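Long-range contact in bifunctional autolysin (PDB 6FXO), which probably hydrolyses cell-wall peptidoglycan through the glycoside hydrolase family 73 N-acetylglucosaminidase module of a two-activity staphylococcal autolysin: residues Q63-D68 / K236-P241. Sequence-based numbering, arbitrary orientation.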
ATOM      1  N   GLN A  63      -2.454   7.233  -5.993  1.00 29.52           N
ATOM      2  CA  GLN A  63      -3.038   7.227  -4.666  1.00 36.41           C
ATOM      3  C   GLN A  63      -4.525   6.906  -4.788  1.00 34.40           C
ATOM      4  O   GLN A  63      -5.164   6.593  -3.802  1.00 32.83           O
ATOM      5  CB  GLN A  63      -2.805   8.539  -3.880  1.00 33.42           C
ATOM      6  CG  GLN A  63      -3.413   9.828  -4.420  1.00 26.01           C
ATOM      7  CD  GLN A  63      -2.602  10.933  -3.760  1.00 34.70           C
ATOM      8  OE1 GLN A  63      -2.847  11.292  -2.537  1.00 19.32           O
ATOM      9  NE2 GLN A  63      -1.586  11.474  -4.575  1.00 16.29           N
ATOM     10  N   PHE A  64      -5.048   7.089  -5.972  1.00 35.92           N
ATOM     11  CA  PHE A  64      -6.462   6.796  -6.273  1.00 37.24           C
ATOM     12  C   PHE A  64      -6.645   5.385  -6.881  1.00 37.69           C
ATOM     13  O   PHE A  64      -7.766   4.997  -7.200  1.00 37.77           O
ATOM     14  CB  PHE A  64      -7.124   7.845  -7.107  1.00 32.49           C
ATOM     15  CG  PHE A  64      -6.842   9.264  -6.698  1.00 33.49           C
ATOM     16  CD1 PHE A  64      -7.289   9.775  -5.446  1.00 23.72           C
ATOM     17  CD2 PHE A  64      -6.108  10.095  -7.521  1.00 36.23           C
ATOM     18  CE1 PHE A  64      -6.976  11.033  -5.089  1.00 29.19           C
ATOM     19  CE2 PHE A  64      -5.806  11.387  -7.128  1.00 51.13           C
ATOM     20  CZ  PHE A  64      -6.239  11.852  -5.917  1.00 39.91           C
ATOM     21  N   LEU A  65      -5.536   4.652  -7.099  1.00 29.48           N
ATOM     22  CA  LEU A  65      -5.684   3.312  -7.658  1.00 27.96           C
ATOM     23  C   LEU A  65      -6.426   2.413  -6.590  1.00 26.46           C
ATOM     24  O   LEU A  65      -6.063   2.460  -5.422  1.00 28.02           O
ATOM     25  CB  LEU A  65      -4.289   2.665  -7.972  1.00 24.23           C
ATOM     26  CG  LEU A  65      -4.243   1.210  -8.439  1.00 23.57           C
ATOM     27  CD1 LEU A  65      -4.553   1.109 -10.016  1.00 14.66           C
ATOM     28  CD2 LEU A  65      -2.929   0.482  -8.010  1.00 15.06           C
ATOM     29  N   ARG A  66      -7.395   1.584  -6.984  1.00 29.08           N
ATOM     30  CA  ARG A  66      -8.045   0.735  -6.001  1.00 28.08           C
ATOM     31  C   ARG A  66      -7.258  -0.551  -5.715  1.00 29.29           C
ATOM     32  O   ARG A  66      -7.027  -1.386  -6.567  1.00 32.93           O
ATOM     33  CB  ARG A  66      -9.503   0.373  -6.434  1.00 32.55           C
ATOM     34  CG  ARG A  66     -10.522   1.524  -6.488  1.00 30.46           C
ATOM     35  CD  ARG A  66     -11.232   1.888  -5.145  1.00 40.27           C
ATOM     36  NE  ARG A  66     -12.108   0.794  -4.730  1.00 44.73           N
ATOM     37  CZ  ARG A  66     -13.438   0.757  -4.846  1.00 43.20           C
ATOM     38  NH1 ARG A  66     -14.089   1.778  -5.384  1.00 32.52           N
ATOM     39  NH2 ARG A  66     -14.109  -0.319  -4.475  1.00 48.63           N
ATOM     40  N   LEU A  67      -6.780  -0.637  -4.480  1.00 31.93           N
ATOM     41  CA  LEU A  67      -5.997  -1.674  -3.868  1.00 29.76           C
ATOM     42  C   LEU A  67      -6.788  -2.938  -3.545  1.00 31.43           C
ATOM     43  O   LEU A  67      -6.216  -3.979  -3.264  1.00 33.66           O
ATOM     44  CB  LEU A  67      -5.387  -1.006  -2.577  1.00 34.62           C
ATOM     45  CG  LEU A  67      -4.481   0.272  -2.839  1.00 26.53           C
ATOM     46  CD1 LEU A  67      -3.871   0.807  -1.587  1.00 29.06           C
ATOM     47  CD2 LEU A  67      -3.249  -0.175  -3.773  1.00 26.12           C
ATOM     48  N   ASP A  68      -8.117  -2.825  -3.517  1.00 34.60           N
ATOM     49  CA  ASP A  68      -9.001  -3.940  -3.231  1.00 36.01           C
ATOM     50  C   ASP A  68      -9.314  -4.643  -4.555  1.00 40.30           C
ATOM     51  O   ASP A  68     -10.015  -5.643  -4.584  1.00 43.77           O
ATOM     52  CB  ASP A  68     -10.263  -3.442  -2.502  1.00 36.78           C
ATOM     53  CG  ASP A  68     -11.027  -2.370  -3.246  1.00 40.71           C
ATOM     54  OD1 ASP A  68     -10.384  -1.434  -3.751  1.00 38.92           O
ATOM     55  OD2 ASP A  68     -12.273  -2.419  -3.244  1.00 47.70           O
ATOM     56  N   LYS A 236      -5.563   0.226 -13.844  1.00 33.92           N
ATOM     57  CA  LYS A 236      -6.833   0.300 -14.546  1.00 51.00           C
ATOM     58  C   LYS A 236      -8.046   0.718 -13.762  1.00 43.73           C
ATOM     59  O   LYS A 236      -9.016   1.132 -14.379  1.00 45.88           O
ATOM     60  CB  LYS A 236      -7.136  -1.079 -15.174  1.00 56.68           C
ATOM     61  CG  LYS A 236      -6.449  -1.353 -16.508  1.00 73.60           C
ATOM     62  CD  LYS A 236      -5.556  -2.594 -16.417  1.00 99.20           C
ATOM     63  CE  LYS A 236      -4.997  -3.054 -17.744  1.00103.42           C
ATOM     64  NZ  LYS A 236      -3.962  -4.124 -17.580  1.00114.75           N
ATOM     65  N   TYR A 237      -8.012   0.608 -12.430  1.00 30.58           N
ATOM     66  CA  TYR A 237      -9.151   0.986 -11.614  1.00 33.62           C
ATOM     67  C   TYR A 237      -8.805   2.070 -10.676  1.00 30.37           C
ATOM     68  O   TYR A 237      -7.960   1.901  -9.749  1.00 22.57           O
ATOM     69  CB  TYR A 237      -9.787  -0.235 -10.898  1.00 42.76           C
ATOM     70  CG  TYR A 237     -10.109  -1.389 -11.825  1.00 56.29           C
ATOM     71  CD1 TYR A 237     -11.304  -1.428 -12.537  1.00 64.29           C
ATOM     72  CD2 TYR A 237      -9.219  -2.437 -11.997  1.00 63.30           C
ATOM     73  CE1 TYR A 237     -11.597  -2.474 -13.399  1.00 75.92           C
ATOM     74  CE2 TYR A 237      -9.504  -3.492 -12.856  1.00 86.72           C
ATOM     75  CZ  TYR A 237     -10.693  -3.507 -13.556  1.00 95.75           C
ATOM     76  OH  TYR A 237     -10.975  -4.546 -14.412  1.00 94.10           O
ATOM     77  N   PHE A 238      -9.461   3.214 -10.916  1.00 25.43           N
ATOM     78  CA  PHE A 238      -9.158   4.350 -10.039  1.00 24.65           C
ATOM     79  C   PHE A 238     -10.374   4.925  -9.387  1.00 26.58           C
ATOM     80  O   PHE A 238     -11.485   4.715  -9.844  1.00 23.67           O
ATOM     81  CB  PHE A 238      -8.350   5.381 -10.866  1.00 30.00           C
ATOM     82  CG  PHE A 238      -7.003   4.937 -11.389  1.00 33.70           C
ATOM     83  CD1 PHE A 238      -6.910   4.146 -12.564  1.00 37.36           C
ATOM     84  CD2 PHE A 238      -5.825   5.360 -10.810  1.00 36.94           C
ATOM     85  CE1 PHE A 238      -5.665   3.807 -13.108  1.00 29.17           C
ATOM     86  CE2 PHE A 238      -4.570   5.032 -11.361  1.00 35.60           C
ATOM     87  CZ  PHE A 238      -4.500   4.249 -12.504  1.00 31.67           C
ATOM     88  N   ASP A 239     -10.162   5.712  -8.288  1.00 29.43           N
ATOM     89  CA  ASP A 239     -11.283   6.313  -7.530  1.00 31.73           C
ATOM     90  C   ASP A 239     -10.827   7.626  -6.963  1.00 28.79           C
ATOM     91  O   ASP A 239     -10.058   7.631  -6.018  1.00 24.58           O
ATOM     92  CB  ASP A 239     -11.586   5.366  -6.346  1.00 35.02           C
ATOM     93  CG  ASP A 239     -12.896   5.524  -5.585  1.00 43.39           C
ATOM     94  OD1 ASP A 239     -13.370   6.674  -5.441  1.00 39.10           O
ATOM     95  OD2 ASP A 239     -13.377   4.515  -5.021  1.00 36.88           O
ATOM     96  N   ILE A 240     -11.316   8.722  -7.534  1.00 26.73           N
ATOM     97  CA  ILE A 240     -11.021  10.071  -7.189  1.00 34.24           C
ATOM     98  C   ILE A 240     -12.126  10.887  -6.474  1.00 38.70           C
ATOM     99  O   ILE A 240     -13.208  11.113  -7.011  1.00 36.14           O
ATOM    100  CB  ILE A 240     -10.559  10.758  -8.514  1.00 38.37           C
ATOM    101  CG1 ILE A 240      -9.445   9.922  -9.218  1.00 41.47           C
ATOM    102  CG2 ILE A 240     -10.077  12.182  -8.269  1.00 34.70           C
ATOM    103  CD1 ILE A 240      -9.083  10.425 -10.637  1.00 35.18           C
ATOM    104  N   PRO A 241     -11.885  11.249  -5.223  1.00 41.75           N
ATOM    105  CA  PRO A 241     -12.869  12.054  -4.477  1.00 44.15           C
ATOM    106  C   PRO A 241     -13.041  13.416  -5.141  1.00 48.88           C
ATOM    107  O   PRO A 241     -12.033  13.932  -5.625  1.00 47.91           O
ATOM    108  CB  PRO A 241     -12.220  12.237  -3.099  1.00 38.55           C
ATOM    109  CG  PRO A 241     -11.247  11.086  -2.973  1.00 46.50           C
ATOM    110  CD  PRO A 241     -10.720  10.891  -4.377  1.00 45.02           C
TER
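F64 lays its ring against the C-terminal half of strand 237-242: I240 crosses it at about a right angle, CG1 3.7 Å from F64 CG, and P241 CD sits obliquely beside F64 CD1 and CE1. One residue on, L65 CD1 lies over a face of the F238 ring, offset toward the rim, a CH-pi contact 4.2 Å from the centroid. Here the two backbones join in a single beta bridge, L65 with F238, held by two hydrogen bonds, D239 N to F64 O (2.7 Å) and R66 N to Y237 O (2.8 Å). The loop thus pairs with one edge of strand 237-242, whose F238 also bonds through the backbone to L4 of strand 4-9.

R66, its chain bent at chi2 and chi3 (-85° and -67°), passes CD by D239 CB. NE and NH2 meet D68 OD1 and OD2 side-on and in plane, each through a syn lone pair, while NH1 reaches D239 OD2 at 2.9 Å on the anti side, with guanidinium and carboxylate planes 40° apart. K197 also bridges D239 OD2. Charges alternate along D68, R66, D239 and K197; the buried D239 carboxylate, met by two cations, would be expected to stay ionised, and its salt bridge to R66 ties the loop to the C-terminal strand.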